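Local coordinates for genome polyprotein (Chicken sicinivirus JSY, PDB 6QWT) that serves, in this 3Dpol part of the polyprotein, as the RNA-dependent RNA polymerase that probably copies the viral genome, at residues S374-V379 and R384-D389; Y220-D225 and A326-C331; V245-G250 and S274-K279; E252-I257 and D266-Y271. One frame throughout, in Å; residues are numbered along the deposited sequence.

How the contacts relate
The chain reaches 220-225 first, at the end of helix 212-222. Contact 2 joins it to palm strand 327-332 and closes a loop of about a hundred residues. Contact 3 is nested in that loop. It ties helix 243-256 to the end of helix 267-276. Contact 4 is nested again inside contact 3 and joins the same two helices near their connection. The centres of contacts 3 and 4 lie about 11 Å apart. Contact 1 follows in series and closes a short loop onto strand 384-388. Contacts 1 and 2 touch through Y220, whose OH lies 2.9 Å from H377 NE2, a probable hydrogen bond. Contacts 1 and 3 lie on opposite sides of the chain's centre.

Contact 1: S374-V379 and R384-D389; sequences SSIHDV and RHFVPD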
loop_
_atom_site.group_PDB
_atom_site.type_symbol
_atom_site.label_atom_id
_atom_site.label_comp_id
_atom_site.label_asym_id
_atom_site.label_seq_id
_atom_site.Cartn_x
_atom_site.Cartn_y
_atom_site.Cartn_z
ATOM N N SER A 374 -14.216 12.708 -16.895
ATOM C CA SER A 374 -14.134 11.405 -16.250
ATOM C C SER A 374 -15.242 11.297 -15.211
ATOM O O SER A 374 -15.486 12.244 -14.463
ATOM C CB SER A 374 -12.760 11.197 -15.596
ATOM O OG SER A 374 -12.786 10.137 -14.658
ATOM N N SER A 375 -15.901 10.145 -15.170
ATOM C CA SER A 375 -16.975 9.887 -14.218
ATOM C C SER A 375 -16.625 8.677 -13.357
ATOM O O SER A 375 -15.604 8.014 -13.559
ATOM C CB SER A 375 -18.308 9.671 -14.940
ATOM O OG SER A 375 -18.408 8.349 -15.443
ATOM N N ILE A 376 -17.499 8.390 -12.389
ATOM C CA ILE A 376 -17.319 7.229 -11.528
ATOM C C ILE A 376 -17.332 5.931 -12.328
ATOM O O ILE A 376 -16.825 4.908 -11.854
ATOM C CB ILE A 376 -18.399 7.223 -10.418
ATOM C CG1 ILE A 376 -18.051 6.220 -9.317
ATOM C CG2 ILE A 376 -19.772 6.919 -10.997
ATOM C CD1 ILE A 376 -16.800 6.569 -8.539
ATOM N N HIS A 377 -17.878 5.951 -13.547
ATOM C CA HIS A 377 -17.935 4.758 -14.383
ATOM C C HIS A 377 -16.684 4.551 -15.227
ATOM O O HIS A 377 -16.433 3.423 -15.663
ATOM C CB HIS A 377 -19.160 4.817 -15.301
ATOM C CG HIS A 377 -20.444 5.076 -14.576
ATOM N ND1 HIS A 377 -21.124 6.272 -14.669
ATOM C CD2 HIS A 377 -21.169 4.295 -13.740
ATOM C CE1 HIS A 377 -22.211 6.217 -13.923
ATOM N NE2 HIS A 377 -22.263 5.028 -13.348
ATOM N N ASP A 378 -15.904 5.604 -15.474
ATOM C CA ASP A 378 -14.650 5.478 -16.210
ATOM C C ASP A 378 -13.459 5.205 -15.307
ATOM O O ASP A 378 -12.414 4.756 -15.794
ATOM C CB ASP A 378 -14.366 6.754 -17.005
ATOM C CG ASP A 378 -15.404 7.023 -18.065
ATOM O OD1 ASP A 378 -16.197 7.972 -17.889
ATOM O OD2 ASP A 378 -15.426 6.285 -19.074
ATOM N N VAL A 379 -13.601 5.452 -14.019
ATOM C CA VAL A 379 -12.479 5.507 -13.092
ATOM C C VAL A 379 -12.088 4.100 -12.653
ATOM O O VAL A 379 -12.930 3.203 -12.531
ATOM C CB VAL A 379 -12.868 6.406 -11.899
ATOM C CG1 VAL A 379 -12.943 5.614 -10.603
ATOM C CG2 VAL A 379 -11.934 7.599 -11.788
ATOM N N ARG A 384 -9.405 -1.621 -10.334
ATOM C CA ARG A 384 -10.782 -2.092 -10.421
ATOM C C ARG A 384 -11.717 -0.977 -10.870
ATOM O O ARG A 384 -11.621 0.157 -10.393
ATOM C CB ARG A 384 -11.272 -2.636 -9.071
ATOM C CG ARG A 384 -10.484 -3.825 -8.539
ATOM C CD ARG A 384 -10.553 -3.862 -7.018
ATOM N NE ARG A 384 -10.245 -5.178 -6.463
ATOM C CZ ARG A 384 -9.034 -5.557 -6.063
ATOM N NH1 ARG A 384 -8.008 -4.721 -6.164
ATOM N NH2 ARG A 384 -8.847 -6.770 -5.561
ATOM N N HIS A 385 -12.631 -1.313 -11.779
ATOM C CA HIS A 385 -13.733 -0.429 -12.126
ATOM C C HIS A 385 -14.849 -0.544 -11.087
ATOM O O HIS A 385 -14.822 -1.395 -10.193
ATOM C CB HIS A 385 -14.281 -0.762 -13.515
ATOM C CG HIS A 385 -13.491 -0.173 -14.641
ATOM N ND1 HIS A 385 -12.506 -0.873 -15.306
ATOM C CD2 HIS A 385 -13.548 1.046 -15.229
ATOM C CE1 HIS A 385 -11.986 -0.109 -16.250
ATOM N NE2 HIS A 385 -12.600 1.061 -16.223
ATOM N N PHE A 386 -15.840 0.339 -11.211
ATOM C CA PHE A 386 -17.067 0.295 -10.420
ATOM C C PHE A 386 -18.210 -0.014 -11.382
ATOM O O PHE A 386 -18.537 0.808 -12.246
ATOM C CB PHE A 386 -17.316 1.616 -9.689
ATOM C CG PHE A 386 -16.238 1.992 -8.701
ATOM C CD1 PHE A 386 -15.030 2.521 -9.131
ATOM C CD2 PHE A 386 -16.444 1.838 -7.339
ATOM C CE1 PHE A 386 -14.043 2.872 -8.226
ATOM C CE2 PHE A 386 -15.462 2.185 -6.426
ATOM C CZ PHE A 386 -14.257 2.706 -6.873
ATOM N N VAL A 387 -18.816 -1.195 -11.243
ATOM C CA VAL A 387 -19.884 -1.633 -12.130
ATOM C C VAL A 387 -21.096 -2.057 -11.307
ATOM O O VAL A 387 -21.019 -3.033 -10.555
ATOM C CB VAL A 387 -19.440 -2.782 -13.051
ATOM C CG1 VAL A 387 -20.607 -3.245 -13.909
ATOM C CG2 VAL A 387 -18.269 -2.343 -13.923
ATOM N N PRO A 388 -22.230 -1.361 -11.406
ATOM C CA PRO A 388 -23.425 -1.785 -10.661
ATOM C C PRO A 388 -23.906 -3.164 -11.094
ATOM O O PRO A 388 -23.769 -3.562 -12.252
ATOM C CB PRO A 388 -24.459 -0.705 -11.004
ATOM C CG PRO A 388 -23.646 0.488 -11.410
ATOM C CD PRO A 388 -22.429 -0.074 -12.091
ATOM N N ASP A 389 -24.473 -3.895 -10.138
ATOM C CA ASP A 389 -25.008 -5.218 -10.429
ATOM C C ASP A 389 -26.222 -5.110 -11.345
ATOM O O ASP A 389 -27.054 -4.209 -11.199
ATOM C CB ASP A 389 -25.377 -5.930 -9.127
ATOM C CG ASP A 389 -25.812 -7.368 -9.344
ATOM O OD1 ASP A 389 -27.032 -7.633 -9.288
ATOM O OD2 ASP A 389 -24.936 -8.232 -9.568
HETATM O O HOH W 1 -15.375 2.664 -12.663
HETATM O O HOH W 2 -17.388 0.944 -14.827
#
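V379 and H385 mark one close point of the two backbones, CA to CA 6.1 Å, where a turn faces strand 384-388. That strand pairs antiparallel with 396-400 and starts at the arginine that ends the FLKR sequence, which fits polymerase motif E, the hairpin known as the primer grip in this family. The turn is an ST turn: S375 OG accepts from H377 N. Two waters mediate between the backbones. Water 1 accepts from F386 N at 2.8 Å and sits by I376 O and V379 O. Water 2 lies between H377 O and F386 O. F386 carries the apolar part. Its CG stands anti to the carbonyl carbon (chi1 -61°), and the ring reaches the turn beside V379, both side chains pointing the same way. V379 CG1 comes to 3.8 Å from F386 CE1, oblique to the ring. I376 CD1 lies over one ring face. W216 of helix 212-222 stacks with the F386 ring. The H385 ring approaches the turn's carbonyls obliquely. Its CD2 meets two of them, at 3.5 Å from V379 O and 3.8 Å from H377 O, while H385 NE2 stays 3.7 Å from D378 O.

Contact 2: Y220-D225 and A326-C331; sequences YHSFLD and AWRILC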
loop_
_atom_site.group_PDB
_atom_site.type_symbol
_atom_site.label_atom_id
_atom_site.label_comp_id
_atom_site.label_asym_id
_atom_site.label_seq_id
_atom_site.Cartn_x
_atom_site.Cartn_y
_atom_site.Cartn_z
ATOM N N TYR A 220 -18.536 3.868 -4.034
ATOM C CA TYR A 220 -19.234 4.355 -5.221
ATOM C C TYR A 220 -20.238 5.447 -4.867
ATOM O O TYR A 220 -20.243 6.527 -5.470
ATOM C CB TYR A 220 -19.925 3.174 -5.904
ATOM C CG TYR A 220 -20.718 3.489 -7.149
ATOM C CD1 TYR A 220 -20.114 3.485 -8.398
ATOM C CD2 TYR A 220 -22.083 3.743 -7.082
ATOM C CE1 TYR A 220 -20.838 3.751 -9.544
ATOM C CE2 TYR A 220 -22.817 4.010 -8.222
ATOM C CZ TYR A 220 -22.188 4.013 -9.450
ATOM O OH TYR A 220 -22.908 4.277 -10.592
ATOM N N HIS A 221 -21.100 5.184 -3.885
ATOM C CA HIS A 221 -22.149 6.138 -3.551
ATOM C C HIS A 221 -21.607 7.389 -2.866
ATOM O O HIS A 221 -22.295 8.416 -2.849
ATOM C CB HIS A 221 -23.204 5.460 -2.672
ATOM C CG HIS A 221 -23.976 4.391 -3.379
ATOM N ND1 HIS A 221 -24.825 4.659 -4.432
ATOM C CD2 HIS A 221 -24.020 3.050 -3.196
ATOM C CE1 HIS A 221 -25.362 3.531 -4.863
ATOM N NE2 HIS A 221 -24.890 2.540 -4.129
ATOM N N SER A 222 -20.394 7.333 -2.310
ATOM C CA SER A 222 -19.824 8.520 -1.683
ATOM C C SER A 222 -19.450 9.573 -2.716
ATOM O O SER A 222 -19.418 10.767 -2.398
ATOM C CB SER A 222 -18.602 8.143 -0.842
ATOM O OG SER A 222 -17.445 8.028 -1.654
ATOM N N PHE A 223 -19.167 9.157 -3.952
ATOM C CA PHE A 223 -18.846 10.073 -5.039
ATOM C C PHE A 223 -20.064 10.437 -5.884
ATOM O O PHE A 223 -19.923 10.698 -7.084
ATOM C CB PHE A 223 -17.750 9.473 -5.920
ATOM C CG PHE A 223 -16.376 9.557 -5.324
ATOM C CD1 PHE A 223 -15.797 8.449 -4.728
ATOM C CD2 PHE A 223 -15.665 10.747 -5.356
ATOM C CE1 PHE A 223 -14.530 8.523 -4.177
ATOM C CE2 PHE A 223 -14.399 10.829 -4.807
ATOM C CZ PHE A 223 -13.830 9.715 -4.216
ATOM N N LEU A 224 -21.259 10.464 -5.292
ATOM C CA LEU A 224 -22.465 10.688 -6.076
ATOM C C LEU A 224 -22.862 12.153 -6.190
ATOM O O LEU A 224 -23.499 12.526 -7.183
ATOM C CB LEU A 224 -23.623 9.862 -5.507
ATOM C CG LEU A 224 -23.852 8.517 -6.219
ATOM C CD1 LEU A 224 -24.932 7.704 -5.519
ATOM C CD2 LEU A 224 -24.231 8.749 -7.687
ATOM N N ASP A 225 -22.465 13.008 -5.239
ATOM C CA ASP A 225 -22.721 14.436 -5.411
ATOM C C ASP A 225 -21.893 15.061 -6.531
ATOM O O ASP A 225 -22.058 16.256 -6.803
ATOM C CB ASP A 225 -22.444 15.186 -4.108
ATOM C CG ASP A 225 -23.566 15.045 -3.100
ATOM O OD1 ASP A 225 -24.639 14.533 -3.476
ATOM O OD2 ASP A 225 -23.371 15.435 -1.927
ATOM N N ALA A 326 -16.701 21.359 -0.711
ATOM C CA ALA A 326 -17.311 20.465 -1.698
ATOM C C ALA A 326 -16.208 19.664 -2.379
ATOM O O ALA A 326 -15.834 19.937 -3.521
ATOM C CB ALA A 326 -18.145 21.254 -2.711
ATOM N N TRP A 327 -15.700 18.654 -1.673
ATOM C CA TRP A 327 -14.653 17.802 -2.211
ATOM C C TRP A 327 -14.624 16.495 -1.431
ATOM O O TRP A 327 -15.056 16.436 -0.276
ATOM C CB TRP A 327 -13.284 18.493 -2.150
ATOM C CG TRP A 327 -12.894 18.928 -0.769
ATOM C CD1 TRP A 327 -13.149 20.136 -0.187
ATOM C CD2 TRP A 327 -12.189 18.154 0.209
ATOM N NE1 TRP A 327 -12.643 20.165 1.092
ATOM C CE2 TRP A 327 -12.048 18.959 1.358
ATOM C CE3 TRP A 327 -11.660 16.859 0.222
ATOM C CZ2 TRP A 327 -11.402 18.510 2.509
ATOM C CZ3 TRP A 327 -11.017 16.417 1.368
ATOM C CH2 TRP A 327 -10.895 17.239 2.493
ATOM N N ARG A 328 -14.113 15.449 -2.077
ATOM C CA ARG A 328 -13.900 14.167 -1.421
ATOM C C ARG A 328 -12.671 13.503 -2.020
ATOM O O ARG A 328 -12.494 13.498 -3.240
ATOM C CB ARG A 328 -15.117 13.244 -1.556
ATOM C CG ARG A 328 -14.845 11.804 -1.125
ATOM C CD ARG A 328 -16.117 10.978 -1.105
ATOM N NE ARG A 328 -17.069 11.459 -0.109
ATOM C CZ ARG A 328 -17.005 11.166 1.186
ATOM N NH1 ARG A 328 -16.030 10.393 1.645
ATOM N NH2 ARG A 328 -17.914 11.648 2.023
ATOM N N ILE A 329 -11.827 12.946 -1.154
ATOM C CA ILE A 329 -10.618 12.242 -1.563
ATOM C C ILE A 329 -10.665 10.832 -0.990
ATOM O O ILE A 329 -11.150 10.623 0.128
ATOM C CB ILE A 329 -9.347 12.993 -1.105
ATOM C CG1 ILE A 329 -9.226 14.333 -1.837
ATOM C CG2 ILE A 329 -8.099 12.153 -1.344
ATOM C CD1 ILE A 329 -8.092 15.221 -1.334
ATOM N N LEU A 330 -10.197 9.858 -1.770
ATOM C CA LEU A 330 -10.059 8.482 -1.302
ATOM C C LEU A 330 -8.721 7.947 -1.788
ATOM O O LEU A 330 -8.471 7.901 -2.996
ATOM C CB LEU A 330 -11.207 7.599 -1.795
ATOM C CG LEU A 330 -11.280 6.193 -1.188
ATOM C CD1 LEU A 330 -11.622 6.249 0.295
ATOM C CD2 LEU A 330 -12.301 5.362 -1.941
ATOM N N CYS A 331 -7.873 7.540 -0.848
ATOM C CA CYS A 331 -6.491 7.191 -1.125
ATOM C C CYS A 331 -6.174 5.806 -0.578
ATOM O O CYS A 331 -6.660 5.414 0.488
ATOM C CB CYS A 331 -5.530 8.222 -0.506
ATOM S SG CYS A 331 -5.504 9.832 -1.321
#
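R328 lays the aliphatic part of its side chain over one face of the F223 ring. Its CD is 4.0 Å from the ring centroid and only 9° off the normal, a CH-pi contact. R328 CG is close to the rim at 3.8 Å from F223 CE2. The guanidinium does not follow the ring: the two planes are 83° apart. R328 leaves the strand extended, with CG anti to the backbone N, and then bends at chi3 (-64°). The bend takes the guanidinium off the ring and over S222, whose CB lies 3.7 Å above its plane and toward the rim. S222 OG packs against R328 CD at 3.3 Å, but its hydrogen bond goes to F219 O within helix 212-222. L330 meets F223 at another place. Its CB lies at the ring edge, near the plane, 4.1 Å from F223 CZ. The ring thus spans two residues on the same side of the strand. It goes on to touch L337 and A339 of the next strand, and F381 packs on L330. Strand 327-332 is an outermost strand of the four-stranded antiparallel palm sheet, and a tight turn carrying the YGDD sequence of motif C joins it to 335-340. Helix 212-222 ending against this sheet fits the palm of a picornaviral polymerase.

Contact 3: V245-G250 and S274-K279; sequences VFKLIG and SIYLSK
F246 offers one ring face to I275, whose CG2 methyl sits over it. The methyl is 4.2 Å from the ring centroid and 14° off the normal, a CH-pi contact, and it is shifted toward the rim between F246 CE1 and CZ. The two side chains cross at about a right angle. Y276 CB approaches the same ring obliquely, 4.0 Å from F246 CD2. The Y276 ring is met in turn by F246 CB, also oblique, at 3.5 Å from Y276 CD1. This is the tightest approach between the two segments. The aromatic pair does not stack: F246 and Y276 slide past each other in opposite directions. Y276 CG lies between the backbone N and the carbonyl carbon (chi1 65°), which turns the ring along the side of helix 243-256. There Y276 CE1 passes 4.0 Å from K247 N, and the hydroxyl lies beside the aliphatic start of the lysine, with K247 CG 3.9 Å from Y276 OH. The packing sits where helix 267-276 gives way to strand 277-282. Helix 298-316 adds V307 to F246 and L303 to I275. N293, of the GGNPSG sequence, touches both; this sequence and helix 298-316 form motif B, and helix 243-256 follows motif A. Y276 bonds through its backbone to G291, so the contact links helix 243-256 to the start of strand 277-282 and the end of its antiparallel partner 285-290.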
loop_
_atom_site.group_PDB
_atom_site.type_symbol
_atom_site.label_atom_id
_atom_site.label_comp_id
_atom_site.label_asym_id
_atom_site.label_seq_id
_atom_site.Cartn_x
_atom_site.Cartn_y
_atom_site.Cartn_z
ATOM N N VAL A 245 6.083 17.211 5.029
ATOM C CA VAL A 245 4.706 16.742 5.173
ATOM C C VAL A 245 4.588 15.783 6.353
ATOM O O VAL A 245 3.680 15.906 7.187
ATOM C CB VAL A 245 4.217 16.094 3.864
ATOM C CG1 VAL A 245 2.783 15.609 4.020
ATOM C CG2 VAL A 245 4.318 17.078 2.710
ATOM N N PHE A 246 5.506 14.815 6.445
ATOM C CA PHE A 246 5.509 13.893 7.579
ATOM C C PHE A 246 5.710 14.634 8.894
ATOM O O PHE A 246 5.057 14.324 9.898
ATOM C CB PHE A 246 6.605 12.842 7.402
ATOM C CG PHE A 246 6.175 11.638 6.622
ATOM C CD1 PHE A 246 5.139 10.840 7.075
ATOM C CD2 PHE A 246 6.810 11.300 5.439
ATOM C CE1 PHE A 246 4.738 9.728 6.358
ATOM C CE2 PHE A 246 6.417 10.186 4.719
ATOM C CZ PHE A 246 5.378 9.401 5.178
ATOM N N LYS A 247 6.624 15.608 8.908
ATOM C CA LYS A 247 6.888 16.368 10.126
ATOM C C LYS A 247 5.637 17.100 10.603
ATOM O O LYS A 247 5.318 17.085 11.798
ATOM C CB LYS A 247 8.035 17.349 9.882
ATOM C CG LYS A 247 8.597 17.988 11.138
ATOM C CD LYS A 247 9.398 19.243 10.806
ATOM C CE LYS A 247 8.577 20.505 11.050
ATOM N NZ LYS A 247 8.861 21.583 10.057
ATOM N N LEU A 248 4.913 17.740 9.683
ATOM C CA LEU A 248 3.697 18.448 10.070
ATOM C C LEU A 248 2.622 17.482 10.554
ATOM O O LEU A 248 1.886 17.786 11.500
ATOM C CB LEU A 248 3.187 19.288 8.899
ATOM C CG LEU A 248 4.106 20.460 8.542
ATOM C CD1 LEU A 248 3.683 21.136 7.246
ATOM C CD2 LEU A 248 4.155 21.455 9.687
ATOM N N ILE A 249 2.519 16.310 9.925
ATOM C CA ILE A 249 1.558 15.310 10.378
ATOM C C ILE A 249 1.913 14.831 11.778
ATOM O O ILE A 249 1.034 14.623 12.623
ATOM C CB ILE A 249 1.495 14.143 9.375
ATOM C CG1 ILE A 249 0.809 14.592 8.085
ATOM C CG2 ILE A 249 0.773 12.945 9.982
ATOM C CD1 ILE A 249 0.905 13.581 6.969
ATOM N N GLY A 250 3.209 14.664 12.051
ATOM C CA GLY A 250 3.625 14.221 13.371
ATOM C C GLY A 250 3.263 15.209 14.462
ATOM O O GLY A 250 2.883 14.814 15.568
ATOM N N SER A 274 11.745 8.692 12.598
ATOM C CA SER A 274 12.333 7.437 12.141
ATOM C C SER A 274 11.699 6.929 10.853
ATOM O O SER A 274 12.186 5.944 10.287
ATOM C CB SER A 274 12.224 6.366 13.235
ATOM O OG SER A 274 10.965 5.717 13.204
ATOM N N ILE A 275 10.635 7.572 10.384
ATOM C CA ILE A 275 10.000 7.222 9.125
ATOM C C ILE A 275 10.525 8.070 7.972
ATOM O O ILE A 275 10.836 7.537 6.907
ATOM C CB ILE A 275 8.466 7.341 9.257
ATOM C CG1 ILE A 275 7.907 6.129 10.000
ATOM C CG2 ILE A 275 7.809 7.467 7.891
ATOM C CD1 ILE A 275 6.485 6.306 10.455
ATOM N N TYR A 276 10.645 9.388 8.162
ATOM C CA TYR A 276 11.130 10.241 7.080
ATOM C C TYR A 276 12.639 10.457 7.109
ATOM O O TYR A 276 13.193 10.964 6.130
ATOM C CB TYR A 276 10.401 11.597 7.079
ATOM C CG TYR A 276 10.617 12.503 8.280
ATOM C CD1 TYR A 276 9.615 12.672 9.226
ATOM C CD2 TYR A 276 11.797 13.229 8.441
ATOM C CE1 TYR A 276 9.785 13.510 10.312
ATOM C CE2 TYR A 276 11.979 14.068 9.529
ATOM C CZ TYR A 276 10.965 14.203 10.462
ATOM O OH TYR A 276 11.120 15.032 11.549
ATOM N N LEU A 277 13.314 10.089 8.202
ATOM C CA LEU A 277 14.779 10.060 8.280
ATOM C C LEU A 277 15.145 8.641 8.710
ATOM O O LEU A 277 15.500 8.396 9.866
ATOM C CB LEU A 277 15.318 11.118 9.250
ATOM C CG LEU A 277 16.830 11.361 9.227
ATOM C CD1 LEU A 277 17.288 11.760 7.832
ATOM C CD2 LEU A 277 17.220 12.424 10.244
ATOM N N SER A 278 15.058 7.706 7.769
ATOM C CA SER A 278 15.056 6.283 8.064
ATOM C C SER A 278 16.383 5.635 7.690
ATOM O O SER A 278 17.079 6.082 6.775
ATOM C CB SER A 278 13.918 5.587 7.311
ATOM O OG SER A 278 14.044 5.804 5.915
ATOM N N LYS A 279 16.716 4.560 8.401
ATOM C CA LYS A 279 17.912 3.772 8.135
ATOM C C LYS A 279 17.542 2.524 7.344
ATOM O O LYS A 279 16.541 1.864 7.638
ATOM C CB LYS A 279 18.610 3.374 9.439
ATOM C CG LYS A 279 19.104 4.558 10.250
ATOM C CD LYS A 279 19.246 4.212 11.719
ATOM C CE LYS A 279 20.423 3.294 11.947
ATOM N NZ LYS A 279 20.616 2.969 13.386
#

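Contact 4: E252-I257 and D266-Y271; sequences ELAKII and DAVQKY
V268 comes alongside A254 between two helices, while A254 CB points toward Q269. V268 CG2 rests on the alanine, 3.5 Å from A254 CB and 3.6 Å from A254 CA. The small alanine lets the backbones come close, with A254 CA and V268 CA 5.6 Å apart. The two methyls of V268 divide the work. CG1 stands anti to the carbonyl carbon (chi1 -82°) and turns to I257, just past the end of helix 243-256. There V268 CG1 is 4.1 Å from I257 CD1, and the two side chains slide past each other in opposite directions. Q269 closes over A254 from the next position. Its chain bends at chi2 (108°), which folds the amide back toward the methyl. A254 CB then sits over the flat face of the amide, above CD. It is 3.4 Å from Q269 NE2, 3.5 Å from Q269 CD and 3.6 Å from Q269 OE1. This is van der Waals packing of an amide face on a methyl group. I257 also touches T88 and F190. On another side of helix 267-276, A267 and Y271 pack on L189 of helix 180-189. The two segments run in opposite senses but well inclined to each other, and a short connection joins them. They form a helical hairpin, close-packed at an alanine, in the region between motif A and motif B of the polymerase fold.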
loop_
_atom_site.group_PDB
_atom_site.type_symbol
_atom_site.label_atom_id
_atom_site.label_comp_id
_atom_site.label_asym_id
_atom_site.label_seq_id
_atom_site.Cartn_x
_atom_site.Cartn_y
_atom_site.Cartn_z
ATOM N N GLU A 252 0.692 17.309 14.426
ATOM C CA GLU A 252 -0.747 17.222 14.657
ATOM C C GLU A 252 -1.092 15.984 15.474
ATOM O O GLU A 252 -1.850 16.059 16.448
ATOM C CB GLU A 252 -1.502 17.205 13.326
ATOM C CG GLU A 252 -1.322 18.447 12.471
ATOM C CD GLU A 252 -1.951 19.688 13.081
ATOM O OE1 GLU A 252 -1.444 20.801 12.817
ATOM O OE2 GLU A 252 -2.947 19.554 13.824
ATOM N N LEU A 253 -0.546 14.830 15.084
ATOM C CA LEU A 253 -0.826 13.596 15.807
ATOM C C LEU A 253 -0.282 13.643 17.229
ATOM O O LEU A 253 -0.826 12.985 18.123
ATOM C CB LEU A 253 -0.240 12.405 15.051
ATOM C CG LEU A 253 -0.853 12.113 13.682
ATOM C CD1 LEU A 253 -0.139 10.944 13.024
ATOM C CD2 LEU A 253 -2.341 11.831 13.818
ATOM N N ALA A 254 0.786 14.412 17.456
ATOM C CA ALA A 254 1.321 14.560 18.809
ATOM C C ALA A 254 0.282 15.154 19.750
ATOM O O ALA A 254 0.219 14.784 20.929
ATOM C CB ALA A 254 2.577 15.431 18.790
ATOM N N LYS A 255 -0.541 16.077 19.248
ATOM C CA LYS A 255 -1.573 16.700 20.067
ATOM C C LYS A 255 -2.797 15.812 20.240
ATOM O O LYS A 255 -3.541 15.985 21.212
ATOM C CB LYS A 255 -1.979 18.045 19.458
ATOM C CG LYS A 255 -0.844 19.068 19.443
ATOM C CD LYS A 255 -1.291 20.415 18.897
ATOM C CE LYS A 255 -1.316 20.399 17.381
ATOM N NZ LYS A 255 -1.896 21.646 16.808
ATOM N N ILE A 256 -3.006 14.860 19.334
ATOM C CA ILE A 256 -4.183 13.998 19.368
ATOM C C ILE A 256 -3.949 12.750 20.212
ATOM O O ILE A 256 -4.818 12.346 20.988
ATOM C CB ILE A 256 -4.584 13.633 17.924
ATOM C CG1 ILE A 256 -5.094 14.869 17.180
ATOM C CG2 ILE A 256 -5.623 12.523 17.909
ATOM C CD1 ILE A 256 -5.253 14.651 15.691
ATOM N N ILE A 257 -2.783 12.122 20.082
ATOM C CA ILE A 257 -2.523 10.837 20.725
ATOM C C ILE A 257 -2.099 11.074 22.169
ATOM O O ILE A 257 -1.122 11.782 22.435
ATOM C CB ILE A 257 -1.456 10.042 19.957
ATOM C CG1 ILE A 257 -2.000 9.609 18.593
ATOM C CG2 ILE A 257 -1.002 8.831 20.764
ATOM C CD1 ILE A 257 -0.935 9.148 17.628
ATOM N N ASP A 266 7.558 12.992 23.740
ATOM C CA ASP A 266 7.794 13.298 22.336
ATOM C C ASP A 266 7.923 12.042 21.478
ATOM O O ASP A 266 8.473 12.109 20.372
ATOM C CB ASP A 266 9.039 14.176 22.185
ATOM C CG ASP A 266 10.322 13.466 22.604
ATOM O OD1 ASP A 266 10.272 12.600 23.505
ATOM O OD2 ASP A 266 11.387 13.783 22.033
ATOM N N ALA A 267 7.419 10.902 21.960
ATOM C CA ALA A 267 7.607 9.645 21.241
ATOM C C ALA A 267 6.922 9.663 19.883
ATOM O O ALA A 267 7.395 9.019 18.940
ATOM C CB ALA A 267 7.084 8.478 22.074
ATOM N N VAL A 268 5.812 10.389 19.767
ATOM C CA VAL A 268 5.090 10.462 18.503
ATOM C C VAL A 268 5.954 11.125 17.432
ATOM O O VAL A 268 6.179 10.561 16.353
ATOM C CB VAL A 268 3.757 11.199 18.710
ATOM C CG1 VAL A 268 2.712 10.239 19.263
ATOM C CG2 VAL A 268 3.962 12.337 19.696
ATOM N N GLN A 269 6.463 12.327 17.719
ATOM C CA GLN A 269 7.308 13.021 16.752
ATOM C C GLN A 269 8.582 12.237 16.461
ATOM O O GLN A 269 9.047 12.197 15.315
ATOM C CB GLN A 269 7.656 14.420 17.260
ATOM C CG GLN A 269 6.482 15.382 17.310
ATOM C CD GLN A 269 6.028 15.659 18.729
ATOM O OE1 GLN A 269 6.024 14.764 19.580
ATOM N NE2 GLN A 269 5.641 16.902 18.995
ATOM N N LYS A 270 9.159 11.602 17.485
ATOM C CA LYS A 270 10.404 10.867 17.287
ATOM C C LYS A 270 10.187 9.627 16.427
ATOM O O LYS A 270 11.041 9.282 15.603
ATOM C CB LYS A 270 11.015 10.496 18.637
ATOM C CG LYS A 270 11.641 11.678 19.375
ATOM C CD LYS A 270 13.106 11.853 18.999
ATOM C CE LYS A 270 13.669 13.173 19.518
ATOM N NZ LYS A 270 13.696 14.230 18.466
ATOM N N TYR A 271 9.051 8.944 16.591
ATOM C CA TYR A 271 8.792 7.782 15.746
ATOM C C TYR A 271 8.541 8.197 14.303
ATOM O O TYR A 271 8.984 7.518 13.370
ATOM C CB TYR A 271 7.612 6.972 16.278
ATOM C CG TYR A 271 7.512 5.602 15.638
ATOM C CD1 TYR A 271 8.081 4.488 16.243
ATOM C CD2 TYR A 271 6.870 5.427 14.416
ATOM C CE1 TYR A 271 8.001 3.234 15.655
ATOM C CE2 TYR A 271 6.788 4.183 13.821
ATOM C CZ TYR A 271 7.353 3.088 14.445
ATOM O OH TYR A 271 7.268 1.844 13.855
#